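Local coordinates for protein Dot/Icm T4SS effector (Legionella pneumophila, PDB 6VVC) that acts as an effector kinase activated by host inositol hexakisphosphate and probably transfers phosphate to targets inside the infected cell, at residues 35-40 and 124-129; 47-52 and 61-66; 57-62 and 130-135; 140-145 and 216-221. All coordinates share one frame; numbering follows the deposited sequence.

Interaction 1 of 4, residues 35-40 and 124-129; sequences NKEFKI and IIEQQF
Strand 38-40 runs at a right angle to helix 124-129, their axes 11.2 Å apart, with Phe-38 lying opposite Ile-125. That gap is filled mainly by the Phe-38 ring. The methyl CG2 of Ile-125 sits over the middle of one ring face, 3.5 Å from the centroid and 12° off the normal, a CH-pi contact; it is brought there because CG2 lies anti to the backbone N of Ile-125, while CG1 (chi1 -69°) takes the position beside that N. The opposite face is lined by Glu-37 CG. Helix 114-133 packs here against the small antiparallel sheet that precedes it in the chain, and probably corresponds to the αC helix of the kinase fold. At the ring edge, in its plane, Glu-126 OE1 comes to 3.4 Å from Phe-38 CZ, the bend at chi2 (61°) folding the carboxylate back toward the ring. The like-charged Glu-37 OE2 is 4.5 Å from Glu-126 OE1, but Arg-51 forms salt bridges with both, which probably offsets their repulsion. One helical turn beyond Ile-125, Phe-129 CE2 meets Phe-38 CE1 obliquely at 3.7 Å. Beyond the ring, Ile-40 CD1 touches Ile-125 CD1 more loosely, at 4.4 Å.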
loop_
_atom_site.group_PDB
_atom_site.type_symbol
_atom_site.label_atom_id
_atom_site.label_comp_id
_atom_site.label_asym_id
_atom_site.label_seq_id
_atom_site.Cartn_x
_atom_site.Cartn_y
_atom_site.Cartn_z
ATOM N N ASN A 35 10.163 21.547 12.144
ATOM C CA ASN A 35 9.240 20.453 12.421
ATOM C C ASN A 35 9.763 19.612 13.578
ATOM O O ASN A 35 10.952 19.284 13.639
ATOM C CB ASN A 35 9.041 19.576 11.188
ATOM C CG ASN A 35 8.088 18.422 11.445
ATOM O OD1 ASN A 35 8.511 17.323 11.806
ATOM N ND2 ASN A 35 6.794 18.671 11.273
ATOM N N LYS A 36 8.862 19.258 14.498
ATOM C CA LYS A 36 9.243 18.537 15.704
ATOM C C LYS A 36 8.409 17.285 15.955
ATOM O O LYS A 36 8.498 16.713 17.049
ATOM C CB LYS A 36 9.145 19.455 16.931
ATOM C CG LYS A 36 10.212 20.532 17.012
ATOM C CD LYS A 36 10.119 21.274 18.338
ATOM C CE LYS A 36 11.249 22.271 18.511
ATOM N NZ LYS A 36 11.172 22.965 19.827
ATOM N N GLU A 37 7.602 16.838 14.989
ATOM C CA GLU A 37 6.814 15.636 15.230
ATOM C C GLU A 37 7.506 14.371 14.733
ATOM O O GLU A 37 7.377 13.316 15.361
ATOM C CB GLU A 37 5.431 15.739 14.580
ATOM C CG GLU A 37 4.515 14.597 15.014
ATOM C CD GLU A 37 3.085 14.748 14.536
ATOM O OE1 GLU A 37 2.799 15.702 13.782
ATOM O OE2 GLU A 37 2.243 13.908 14.917
ATOM N N PHE A 38 8.235 14.446 13.619
ATOM C CA PHE A 38 8.897 13.278 13.060
ATOM C C PHE A 38 10.368 13.565 12.800
ATOM O O PHE A 38 10.757 14.689 12.472
ATOM C CB PHE A 38 8.253 12.820 11.743
ATOM C CG PHE A 38 6.788 12.530 11.850
ATOM C CD1 PHE A 38 6.338 11.367 12.453
ATOM C CD2 PHE A 38 5.859 13.416 11.334
ATOM C CE1 PHE A 38 4.985 11.100 12.547
ATOM C CE2 PHE A 38 4.508 13.154 11.422
ATOM C CZ PHE A 38 4.070 11.995 12.029
ATOM N N LYS A 39 11.178 12.522 12.958
ATOM C CA LYS A 39 12.552 12.496 12.484
ATOM C C LYS A 39 12.749 11.225 11.671
ATOM O O LYS A 39 12.063 10.221 11.883
ATOM C CB LYS A 39 13.560 12.555 13.638
ATOM C CG LYS A 39 13.597 13.902 14.343
ATOM C CD LYS A 39 14.736 13.994 15.350
ATOM C CE LYS A 39 16.095 14.118 14.669
ATOM N NZ LYS A 39 16.252 15.421 13.963
ATOM N N ILE A 40 13.688 11.278 10.735
ATOM C CA ILE A 40 13.952 10.177 9.817
ATOM C C ILE A 40 15.395 9.737 10.004
ATOM O O ILE A 40 16.315 10.564 9.964
ATOM C CB ILE A 40 13.670 10.585 8.360
ATOM C CG1 ILE A 40 12.195 10.971 8.219
ATOM C CG2 ILE A 40 14.012 9.450 7.406
ATOM C CD1 ILE A 40 11.892 11.836 7.024
ATOM N N ILE A 124 2.458 11.254 3.855
ATOM C CA ILE A 124 2.967 9.908 3.617
ATOM C C ILE A 124 3.414 9.261 4.921
ATOM O O ILE A 124 3.149 8.078 5.164
ATOM C CB ILE A 124 4.115 9.942 2.591
ATOM C CG1 ILE A 124 3.593 10.376 1.221
ATOM C CG2 ILE A 124 4.788 8.577 2.508
ATOM C CD1 ILE A 124 4.689 10.698 0.228
ATOM N N ILE A 125 4.117 10.012 5.773
ATOM C CA ILE A 125 4.560 9.453 7.047
ATOM C C ILE A 125 3.361 8.997 7.867
ATOM O O ILE A 125 3.380 7.927 8.486
ATOM C CB ILE A 125 5.417 10.474 7.817
ATOM C CG1 ILE A 125 6.748 10.690 7.094
ATOM C CG2 ILE A 125 5.643 10.001 9.251
ATOM C CD1 ILE A 125 7.529 11.896 7.573
ATOM N N GLU A 126 2.297 9.801 7.883
ATOM C CA GLU A 126 1.092 9.403 8.600
ATOM C C GLU A 126 0.420 8.213 7.930
ATOM O O GLU A 126 -0.206 7.393 8.612
ATOM C CB GLU A 126 0.126 10.584 8.698
ATOM C CG GLU A 126 -0.773 10.536 9.919
ATOM C CD GLU A 126 0.012 10.571 11.214
ATOM O OE1 GLU A 126 0.771 11.541 11.428
ATOM O OE2 GLU A 126 -0.114 9.621 12.015
ATOM N N GLN A 127 0.534 8.098 6.604
ATOM C CA GLN A 127 0.061 6.893 5.932
ATOM C C GLN A 127 0.809 5.663 6.430
ATOM O O GLN A 127 0.204 4.607 6.652
ATOM C CB GLN A 127 0.215 7.040 4.417
ATOM C CG GLN A 127 -0.794 7.989 3.793
ATOM C CD GLN A 127 -0.442 8.397 2.371
ATOM O OE1 GLN A 127 0.579 7.983 1.823
ATOM N NE2 GLN A 127 -1.294 9.217 1.769
ATOM N N GLN A 128 2.124 5.786 6.627
ATOM C CA GLN A 128 2.919 4.647 7.077
ATOM C C GLN A 128 2.451 4.149 8.439
ATOM O O GLN A 128 2.296 2.941 8.652
ATOM C CB GLN A 128 4.398 5.034 7.122
ATOM C CG GLN A 128 5.031 5.238 5.757
ATOM C CD GLN A 128 5.463 3.935 5.114
ATOM O OE1 GLN A 128 4.900 2.875 5.392
ATOM N NE2 GLN A 128 6.473 4.005 4.255
ATOM N N PHE A 129 2.227 5.067 9.383
ATOM C CA PHE A 129 1.748 4.655 10.699
ATOM C C PHE A 129 0.323 4.123 10.627
ATOM O O PHE A 129 -0.015 3.148 11.307
ATOM C CB PHE A 129 1.838 5.821 11.682
ATOM C CG PHE A 129 3.230 6.100 12.157
ATOM C CD1 PHE A 129 3.828 5.276 13.096
ATOM C CD2 PHE A 129 3.945 7.180 11.668
ATOM C CE1 PHE A 129 5.116 5.525 13.538
ATOM C CE2 PHE A 129 5.232 7.434 12.106
ATOM C CZ PHE A 129 5.817 6.605 13.043
#

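Interaction 2 of 4, residues 47-52 and 61-66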
loop_
_atom_site.group_PDB
_atom_site.type_symbol
_atom_site.label_atom_id
_atom_site.label_comp_id
_atom_site.label_asym_id
_atom_site.label_seq_id
_atom_site.Cartn_x
_atom_site.Cartn_y
_atom_site.Cartn_z
ATOM N N VAL A 47 15.774 2.614 6.662
ATOM C CA VAL A 47 15.349 3.990 6.900
ATOM C C VAL A 47 14.013 3.969 7.631
ATOM O O VAL A 47 13.054 3.332 7.178
ATOM C CB VAL A 47 15.259 4.784 5.585
ATOM C CG1 VAL A 47 14.724 6.187 5.836
ATOM C CG2 VAL A 47 16.632 4.854 4.929
ATOM N N TYR A 48 13.958 4.678 8.758
ATOM C CA TYR A 48 12.820 4.678 9.660
ATOM C C TYR A 48 12.279 6.092 9.830
ATOM O O TYR A 48 13.031 7.070 9.793
ATOM C CB TYR A 48 13.206 4.149 11.055
ATOM C CG TYR A 48 13.664 2.708 11.130
ATOM C CD1 TYR A 48 14.958 2.347 10.789
ATOM C CD2 TYR A 48 12.809 1.712 11.585
ATOM C CE1 TYR A 48 15.382 1.033 10.874
ATOM C CE2 TYR A 48 13.222 0.398 11.674
ATOM C CZ TYR A 48 14.511 0.063 11.319
ATOM O OH TYR A 48 14.924 -1.247 11.408
ATOM N N ALA A 49 10.969 6.194 10.035
ATOM C CA ALA A 49 10.354 7.410 10.552
ATOM C C ALA A 49 10.060 7.205 12.032
ATOM O O ALA A 49 9.524 6.162 12.422
ATOM C CB ALA A 49 9.068 7.755 9.801
ATOM N N VAL A 50 10.423 8.189 12.852
ATOM C CA VAL A 50 10.200 8.139 14.292
ATOM C C VAL A 50 9.304 9.304 14.679
ATOM O O VAL A 50 9.595 10.458 14.342
ATOM C CB VAL A 50 11.519 8.193 15.085
ATOM C CG1 VAL A 50 11.231 8.193 16.584
ATOM C CG2 VAL A 50 12.415 7.027 14.710
ATOM N N ARG A 51 8.225 9.002 15.392
ATOM C CA ARG A 51 7.318 10.021 15.900
ATOM C C ARG A 51 7.768 10.479 17.279
ATOM O O ARG A 51 8.120 9.662 18.136
ATOM C CB ARG A 51 5.893 9.475 15.962
ATOM C CG ARG A 51 4.919 10.368 16.702
ATOM C CD ARG A 51 3.504 9.816 16.639
ATOM N NE ARG A 51 2.652 10.664 15.811
ATOM C CZ ARG A 51 1.958 10.257 14.750
ATOM N NH1 ARG A 51 1.971 8.988 14.360
ATOM N NH2 ARG A 51 1.229 11.136 14.082
ATOM N N PHE A 52 7.747 11.794 17.492
ATOM C CA PHE A 52 8.189 12.398 18.738
ATOM C C PHE A 52 7.065 13.201 19.377
ATOM O O PHE A 52 6.145 13.671 18.700
ATOM C CB PHE A 52 9.396 13.320 18.514
ATOM C CG PHE A 52 10.700 12.592 18.359
ATOM C CD1 PHE A 52 11.110 12.132 17.118
ATOM C CD2 PHE A 52 11.521 12.379 19.454
ATOM C CE1 PHE A 52 12.313 11.468 16.974
ATOM C CE2 PHE A 52 12.724 11.715 19.317
ATOM C CZ PHE A 52 13.121 11.259 18.075
ATOM N N VAL A 61 8.407 3.389 12.432
ATOM C CA VAL A 61 7.985 2.523 11.338
ATOM C C VAL A 61 9.120 2.439 10.327
ATOM O O VAL A 61 9.739 3.451 9.979
ATOM C CB VAL A 61 6.685 3.024 10.672
ATOM C CG1 VAL A 61 6.850 4.446 10.157
ATOM C CG2 VAL A 61 6.276 2.082 9.547
ATOM N N LEU A 62 9.394 1.225 9.861
ATOM C CA LEU A 62 10.453 0.969 8.896
ATOM C C LEU A 62 9.904 1.200 7.494
ATOM O O LEU A 62 8.957 0.526 7.074
ATOM C CB LEU A 62 10.971 -0.458 9.061
ATOM C CG LEU A 62 12.261 -0.859 8.346
ATOM C CD1 LEU A 62 12.750 -2.190 8.906
ATOM C CD2 LEU A 62 12.053 -0.952 6.845
ATOM N N MET A 63 10.496 2.147 6.768
ATOM C CA MET A 63 9.962 2.562 5.475
ATOM C C MET A 63 10.623 1.851 4.302
ATOM O O MET A 63 9.924 1.339 3.421
ATOM C CB MET A 63 10.095 4.083 5.322
ATOM C CG MET A 63 9.292 4.862 6.356
ATOM S SD MET A 63 9.233 6.637 6.049
ATOM C CE MET A 63 10.976 7.048 6.085
ATOM N N TRP A 64 11.954 1.801 4.260
ATOM C CA TRP A 64 12.631 1.111 3.170
ATOM C C TRP A 64 14.049 0.752 3.590
ATOM O O TRP A 64 14.560 1.220 4.610
ATOM C CB TRP A 64 12.642 1.952 1.883
ATOM C CG TRP A 64 13.513 3.184 1.913
ATOM C CD1 TRP A 64 14.870 3.235 1.781
ATOM C CD2 TRP A 64 13.074 4.542 2.051
ATOM N NE1 TRP A 64 15.305 4.538 1.840
ATOM C CE2 TRP A 64 14.221 5.360 2.004
ATOM C CE3 TRP A 64 11.823 5.145 2.213
ATOM C CZ2 TRP A 64 14.155 6.746 2.118
ATOM C CZ3 TRP A 64 11.758 6.523 2.326
ATOM C CH2 TRP A 64 12.918 7.308 2.277
ATOM N N LYS A 65 14.675 -0.098 2.780
ATOM C CA LYS A 65 16.055 -0.516 2.980
ATOM C C LYS A 65 16.945 0.204 1.977
ATOM O O LYS A 65 16.656 0.212 0.776
ATOM C CB LYS A 65 16.196 -2.030 2.816
ATOM C CG LYS A 65 17.549 -2.570 3.252
ATOM C CD LYS A 65 17.638 -4.075 3.050
ATOM C CE LYS A 65 18.893 -4.651 3.686
ATOM N NZ LYS A 65 19.049 -6.099 3.375
ATOM N N SER A 66 18.020 0.808 2.474
ATOM C CA SER A 66 18.961 1.503 1.614
ATOM C C SER A 66 19.971 0.528 1.018
ATOM O O SER A 66 20.142 -0.602 1.485
ATOM C CB SER A 66 19.698 2.597 2.388
ATOM O OG SER A 66 18.899 3.759 2.513
#
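Val-47 runs alongside Trp-64, with Val-47 CB over the five-membered ring of the indole at 3.9 Å from its centroid, a CH-pi contact. The methyls spread across the same face: CG1 reaches Trp-64 CZ2, and CG2 comes to 3.4 Å from Trp-64 NE1 and also touches Ser-66 OG. With chi1 at 69°, Trp-64 CG is wedged between its own backbone N and carbonyl carbon, which lays the indole alongside the valine. The other sheet face carries a second CH-pi contact, Leu-62 CG over the ring of Tyr-48, and Leu-62 CD1 extends to 3.4 Å from Tyr-48 OH. Strands 46-53 and 56-65 form an antiparallel hairpin, here interrupted by a classic beta bulge in which Met-63 and Trp-64 both face Val-47. Val-47 O accepts a good bond from Met-63 N (2.8 Å) and a weak one from Trp-64 N (3.5 Å), while Val-47 N donates to Trp-64 O. Ala-49 and Val-61, a hydrogen-bonded pair with both backbone bonds at 3.0 Å, restore the regular register. Met-63 SD packs on Ala-49 CB at 3.9 Å, its CE turned toward Val-47 CG1. Outside the hairpin, Tyr-156 meets the Trp-64 rings edge-to-face, Arg-42 bonds Ser-66 OG, and Ile-125 and Gln-128 of helix 114-133 cover Ala-49 and Met-63.

Interaction 3 of 4, residues 57-62 and 130-135; sequences PMDYVL and FLKYHG
Lys-132, in the last turn of helix 114-133, reaches across to Asp-59 and Tyr-60 on strand 56-65, an edge strand of the antiparallel sheet. The helix is closed just beyond by a Schellman motif at Gly-135, whose positive phi accompanies two bonds back into the last turn, among them Gly-135 N to Lys-132 O. Lys-132 is fully extended, with CG anti to the backbone N (chi1 -180°) and every later torsion likewise anti, so its ammonium meets the strand end-on. NZ donates to Tyr-60 O at 2.7 Å, nearly in line with the carbonyl (C=O...N angle 167°). The same NZ forms a salt bridge with Asp-59 OD1 at 2.8 Å, although as a hydrogen bond this pairing is weak. The lysine's aliphatic chain runs past Val-61, its CD 4.4 Å from Val-61 CB. A long cation-pi approach to the Tyr-60 ring, 5.1 Å from NZ to the centroid, can add at most a weak attraction. Asp-59 comes from the opposite direction to meet the lysine, and its OD2 is modelled at the edge of the Tyr-133 ring, implausibly close to the hydroxyl, so this part of the contact is doubtful. On the strand itself, the backbone N of Tyr-60 bonds Asp-59 OD1 at 2.8 Å, approaching from 50° out of the carboxylate plane.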
loop_
_atom_site.group_PDB
_atom_site.type_symbol
_atom_site.label_atom_id
_atom_site.label_comp_id
_atom_site.label_asym_id
_atom_site.label_seq_id
_atom_site.Cartn_x
_atom_site.Cartn_y
_atom_site.Cartn_z
ATOM N N PRO A 57 11.018 9.941 21.855
ATOM C CA PRO A 57 10.546 9.088 20.754
ATOM C C PRO A 57 9.380 8.219 21.201
ATOM O O PRO A 57 9.449 7.537 22.227
ATOM C CB PRO A 57 11.779 8.250 20.394
ATOM C CG PRO A 57 12.599 8.236 21.636
ATOM C CD PRO A 57 12.366 9.556 22.313
ATOM N N MET A 58 8.306 8.243 20.416
ATOM C CA MET A 58 7.057 7.578 20.764
ATOM C C MET A 58 6.847 6.271 20.020
ATOM O O MET A 58 6.319 5.311 20.592
ATOM C CB MET A 58 5.877 8.509 20.464
ATOM C CG MET A 58 5.917 9.806 21.237
ATOM S SD MET A 58 5.588 9.545 22.987
ATOM C CE MET A 58 6.639 10.793 23.709
ATOM N N ASP A 59 7.250 6.215 18.759
ATOM C CA ASP A 59 6.889 5.120 17.873
ATOM C C ASP A 59 7.765 5.229 16.638
ATOM O O ASP A 59 8.288 6.303 16.327
ATOM C CB ASP A 59 5.405 5.185 17.505
ATOM C CG ASP A 59 4.891 3.894 16.923
ATOM O OD1 ASP A 59 5.609 2.872 16.990
ATOM O OD2 ASP A 59 3.756 3.904 16.400
ATOM N N TYR A 60 7.926 4.107 15.937
ATOM C CA TYR A 60 8.720 4.088 14.717
ATOM C C TYR A 60 8.074 3.160 13.699
ATOM O O TYR A 60 7.294 2.270 14.044
ATOM C CB TYR A 60 10.172 3.645 14.977
ATOM C CG TYR A 60 10.319 2.214 15.447
ATOM C CD1 TYR A 60 10.427 1.170 14.537
ATOM C CD2 TYR A 60 10.361 1.908 16.800
ATOM C CE1 TYR A 60 10.562 -0.137 14.961
ATOM C CE2 TYR A 60 10.498 0.603 17.233
ATOM C CZ TYR A 60 10.599 -0.414 16.308
ATOM O OH TYR A 60 10.735 -1.714 16.734
ATOM N N VAL A 61 8.407 3.389 12.432
ATOM C CA VAL A 61 7.985 2.523 11.338
ATOM C C VAL A 61 9.120 2.439 10.327
ATOM O O VAL A 61 9.739 3.451 9.979
ATOM C CB VAL A 61 6.685 3.024 10.672
ATOM C CG1 VAL A 61 6.850 4.446 10.157
ATOM C CG2 VAL A 61 6.276 2.082 9.547
ATOM N N LEU A 62 9.394 1.225 9.861
ATOM C CA LEU A 62 10.453 0.969 8.896
ATOM C C LEU A 62 9.904 1.200 7.494
ATOM O O LEU A 62 8.957 0.526 7.074
ATOM C CB LEU A 62 10.971 -0.458 9.061
ATOM C CG LEU A 62 12.261 -0.859 8.346
ATOM C CD1 LEU A 62 12.750 -2.190 8.906
ATOM C CD2 LEU A 62 12.053 -0.952 6.845
ATOM N N PHE A 130 -0.525 4.754 9.813
ATOM C CA PHE A 130 -1.880 4.249 9.613
ATOM C C PHE A 130 -1.854 2.802 9.137
ATOM O O PHE A 130 -2.582 1.948 9.658
ATOM C CB PHE A 130 -2.618 5.140 8.610
ATOM C CG PHE A 130 -3.938 4.586 8.155
ATOM C CD1 PHE A 130 -5.097 4.843 8.868
ATOM C CD2 PHE A 130 -4.023 3.818 7.007
ATOM C CE1 PHE A 130 -6.312 4.336 8.447
ATOM C CE2 PHE A 130 -5.232 3.309 6.583
ATOM C CZ PHE A 130 -6.379 3.569 7.302
ATOM N N LEU A 131 -1.009 2.504 8.148
ATOM C CA LEU A 131 -0.909 1.138 7.646
ATOM C C LEU A 131 -0.342 0.196 8.699
ATOM O O LEU A 131 -0.748 -0.968 8.780
ATOM C CB LEU A 131 -0.047 1.106 6.389
ATOM C CG LEU A 131 -0.597 1.872 5.185
ATOM C CD1 LEU A 131 0.484 1.986 4.125
ATOM C CD2 LEU A 131 -1.841 1.197 4.627
ATOM N N LYS A 132 0.605 0.676 9.513
ATOM C CA LYS A 132 1.199 -0.186 10.530
ATOM C C LYS A 132 0.138 -0.701 11.494
ATOM O O LYS A 132 0.118 -1.891 11.830
ATOM C CB LYS A 132 2.295 0.568 11.282
ATOM C CG LYS A 132 2.981 -0.251 12.372
ATOM C CD LYS A 132 4.007 0.579 13.136
ATOM C CE LYS A 132 4.440 -0.118 14.417
ATOM N NZ LYS A 132 5.379 0.713 15.220
ATOM N N TYR A 133 -0.764 0.165 11.935
ATOM C CA TYR A 133 -1.774 -0.231 12.908
ATOM C C TYR A 133 -3.014 -0.830 12.275
ATOM O O TYR A 133 -3.895 -1.301 13.000
ATOM C CB TYR A 133 -2.106 0.961 13.794
ATOM C CG TYR A 133 -0.869 1.290 14.565
ATOM C CD1 TYR A 133 -0.311 0.337 15.402
ATOM C CD2 TYR A 133 -0.210 2.496 14.404
ATOM C CE1 TYR A 133 0.830 0.581 16.084
ATOM C CE2 TYR A 133 0.947 2.755 15.093
ATOM C CZ TYR A 133 1.458 1.787 15.931
ATOM O OH TYR A 133 2.610 2.019 16.628
ATOM N N HIS A 134 -3.089 -0.852 10.950
ATOM C CA HIS A 134 -3.967 -1.776 10.252
ATOM C C HIS A 134 -3.288 -3.113 9.978
ATOM O O HIS A 134 -3.940 -4.035 9.479
ATOM C CB HIS A 134 -4.451 -1.154 8.943
ATOM C CG HIS A 134 -5.602 -0.215 9.117
ATOM N ND1 HIS A 134 -6.914 -0.615 8.979
ATOM C CD2 HIS A 134 -5.640 1.101 9.430
ATOM C CE1 HIS A 134 -7.711 0.417 9.193
ATOM N NE2 HIS A 134 -6.963 1.471 9.467
ATOM N N GLY A 135 -2.000 -3.235 10.304
ATOM C CA GLY A 135 -1.287 -4.488 10.153
ATOM C C GLY A 135 -0.883 -4.840 8.741
ATOM O O GLY A 135 -0.597 -6.011 8.471
#

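Interaction 4 of 4, residues 140-145 and 216-221; sequences FVLGLW and IDLDGG. With EDO (1,2-ethanediol), chain C.
The loop 216-221, between short strands 213-215 and 223-224, probably corresponds to the DFG segment of kinases, and here it packs against residues 140-145, which run into strand 144-146. Val-141 and Ile-216 run alongside each other, their CG2 methyls 3.9 Å apart. Leu-142 CD2 meets Leu-218 CD2, also at 3.9 Å, the two side chains set aslant. One water donates to Val-141 O (2.7 Å) and accepts from Leu-218 N; a second accepts from Gly-143 N and donates to Leu-218 O (2.7 Å); a third lies in the plane of the Trp-145 indole, accepting from NE1 at 2.9 Å and donating to Gly-220 O. Leu-218 O and Gly-220 O belong to a type II turn from Leu-218 to Gly-221, closed by Gly-221 N to Leu-218 O, Gly-220 adopting positive phi. The CB of Asp-217 is directed away from residues 140-145; its OD1 and OD2 accept bonds from O1 (2.8 Å) and O2 (2.7 Å) of a 1,2-ethanediol, probably from the crystallisation liquor. Between these two segments the polar links run through water, whereas Val-141 bonds directly to Thr-215 just before the loop; the Asp-217 carboxylate is reached by a small diol, consistent with an accessible position.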
loop_
_atom_site.group_PDB
_atom_site.type_symbol
_atom_site.label_atom_id
_atom_site.label_comp_id
_atom_site.label_asym_id
_atom_site.label_seq_id
_atom_site.Cartn_x
_atom_site.Cartn_y
_atom_site.Cartn_z
ATOM N N PHE A 140 3.643 -2.606 1.366
ATOM C CA PHE A 140 3.801 -1.417 0.542
ATOM C C PHE A 140 5.199 -0.852 0.730
ATOM O O PHE A 140 5.682 -0.743 1.861
ATOM C CB PHE A 140 2.745 -0.370 0.902
ATOM C CG PHE A 140 1.339 -0.891 0.837
ATOM C CD1 PHE A 140 0.628 -0.847 -0.347
ATOM C CD2 PHE A 140 0.737 -1.437 1.956
ATOM C CE1 PHE A 140 -0.663 -1.333 -0.413
ATOM C CE2 PHE A 140 -0.553 -1.923 1.898
ATOM C CZ PHE A 140 -1.253 -1.871 0.713
ATOM N N VAL A 141 5.845 -0.503 -0.376
ATOM C CA VAL A 141 7.164 0.116 -0.370
ATOM C C VAL A 141 6.965 1.560 -0.814
ATOM O O VAL A 141 6.787 1.840 -2.005
ATOM C CB VAL A 141 8.152 -0.631 -1.272
ATOM C CG1 VAL A 141 9.516 0.033 -1.227
ATOM C CG2 VAL A 141 8.252 -2.092 -0.845
ATOM N N LEU A 142 6.986 2.481 0.149
ATOM C CA LEU A 142 6.668 3.882 -0.079
ATOM C C LEU A 142 7.905 4.747 0.131
ATOM O O LEU A 142 8.696 4.503 1.048
ATOM C CB LEU A 142 5.555 4.349 0.867
ATOM C CG LEU A 142 4.281 3.503 0.892
ATOM C CD1 LEU A 142 3.294 4.035 1.923
ATOM C CD2 LEU A 142 3.652 3.468 -0.488
ATOM N N GLY A 143 8.059 5.767 -0.716
ATOM C CA GLY A 143 9.134 6.715 -0.604
ATOM C C GLY A 143 8.665 8.081 -0.143
ATOM O O GLY A 143 7.550 8.252 0.370
ATOM N N LEU A 144 9.531 9.073 -0.335
ATOM C CA LEU A 144 9.270 10.440 0.085
ATOM C C LEU A 144 9.869 11.396 -0.938
ATOM O O LEU A 144 10.729 11.018 -1.738
ATOM C CB LEU A 144 9.864 10.736 1.471
ATOM C CG LEU A 144 9.290 10.028 2.698
ATOM C CD1 LEU A 144 10.144 10.346 3.917
ATOM C CD2 LEU A 144 7.847 10.436 2.938
ATOM N N TRP A 145 9.407 12.644 -0.901
ATOM C CA TRP A 145 10.012 13.703 -1.699
ATOM C C TRP A 145 11.287 14.179 -1.016
ATOM O O TRP A 145 11.258 14.580 0.155
ATOM C CB TRP A 145 9.053 14.878 -1.876
ATOM C CG TRP A 145 7.930 14.641 -2.833
ATOM C CD1 TRP A 145 6.653 14.275 -2.523
ATOM C CD2 TRP A 145 7.976 14.776 -4.258
ATOM N NE1 TRP A 145 5.900 14.168 -3.668
ATOM C CE2 TRP A 145 6.690 14.469 -4.747
ATOM C CE3 TRP A 145 8.979 15.122 -5.169
ATOM C CZ2 TRP A 145 6.380 14.498 -6.106
ATOM C CZ3 TRP A 145 8.670 15.150 -6.519
ATOM C CH2 TRP A 145 7.382 14.839 -6.974
ATOM N N ILE A 216 5.226 -1.923 -5.281
ATOM C CA ILE A 216 6.336 -0.982 -5.339
ATOM C C ILE A 216 6.028 0.123 -6.342
ATOM O O ILE A 216 5.031 0.084 -7.066
ATOM C CB ILE A 216 7.660 -1.677 -5.731
ATOM C CG1 ILE A 216 7.516 -2.345 -7.103
ATOM C CG2 ILE A 216 8.055 -2.704 -4.684
ATOM C CD1 ILE A 216 8.801 -2.927 -7.649
ATOM N N ASP A 217 6.923 1.112 -6.381
ATOM C CA ASP A 217 6.951 2.139 -7.421
ATOM C C ASP A 217 5.659 2.958 -7.436
ATOM O O ASP A 217 4.944 3.034 -8.437
ATOM C CB ASP A 217 7.227 1.507 -8.792
ATOM C CG ASP A 217 8.656 0.998 -8.925
ATOM O OD1 ASP A 217 9.493 1.311 -8.053
ATOM O OD2 ASP A 217 8.944 0.280 -9.905
ATOM N N LEU A 218 5.377 3.586 -6.296
ATOM C CA LEU A 218 4.263 4.525 -6.164
ATOM C C LEU A 218 4.846 5.932 -6.284
ATOM O O LEU A 218 5.214 6.560 -5.290
ATOM C CB LEU A 218 3.519 4.331 -4.848
ATOM C CG LEU A 218 2.722 3.035 -4.669
ATOM C CD1 LEU A 218 3.608 1.897 -4.186
ATOM C CD2 LEU A 218 1.553 3.245 -3.713
ATOM N N ASP A 219 4.937 6.422 -7.520
ATOM C CA ASP A 219 5.489 7.745 -7.785
ATOM C C ASP A 219 4.616 8.811 -7.135
ATOM O O ASP A 219 3.471 9.022 -7.548
ATOM C CB ASP A 219 5.601 7.986 -9.292
ATOM C CG ASP A 219 6.633 9.045 -9.638
ATOM O OD1 ASP A 219 6.979 9.857 -8.753
ATOM O OD2 ASP A 219 7.097 9.065 -10.797
ATOM N N GLY A 220 5.143 9.484 -6.114
ATOM C CA GLY A 220 4.378 10.467 -5.380
ATOM C C GLY A 220 3.472 9.902 -4.309
ATOM O O GLY A 220 2.737 10.669 -3.676
ATOM N N GLY A 221 3.495 8.592 -4.089
ATOM C CA GLY A 221 2.702 7.984 -3.040
ATOM C C GLY A 221 1.308 7.607 -3.497
ATOM O O GLY A 221 0.971 7.626 -4.684
HETATM C C1 EDO C . 12.783 -0.025 -9.796
HETATM O O1 EDO C . 11.982 1.094 -9.399
HETATM C C2 EDO C . 11.961 -0.918 -10.716
HETATM O O2 EDO C . 10.944 -1.574 -9.947
HETATM O O HOH W 1 7.409 3.324 -4.151
HETATM O O HOH W 2 6.143 5.546 -2.935
HETATM O O HOH W 3 3.206 13.296 -4.190
#

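Helix 114-133 ties the set together, taking part in interactions 1 and 3 (centres about 10 Å apart) and touching the other two. Interaction 2 joins two strands of the same sheet; it shares Val-61 and Leu-62 with interaction 3, and Phe-129 CZ of interaction 1 packs on Val-61 CG1 at 3.7 Å. Earlier on the same helix, Ile-124 CG2 meets Gly-143 O of interaction 4 at 3.5 Å. Interaction 2 also reaches residues 140-145 directly, with Trp-64 CE3 3.4 Å from Leu-142 O. The sheet is thereby connected, through residues 140-145, to the probable DFG-like segment and its ethanediol-bound aspartate. Interaction 3 lies furthest from interaction 4, with centres about 17 Å apart.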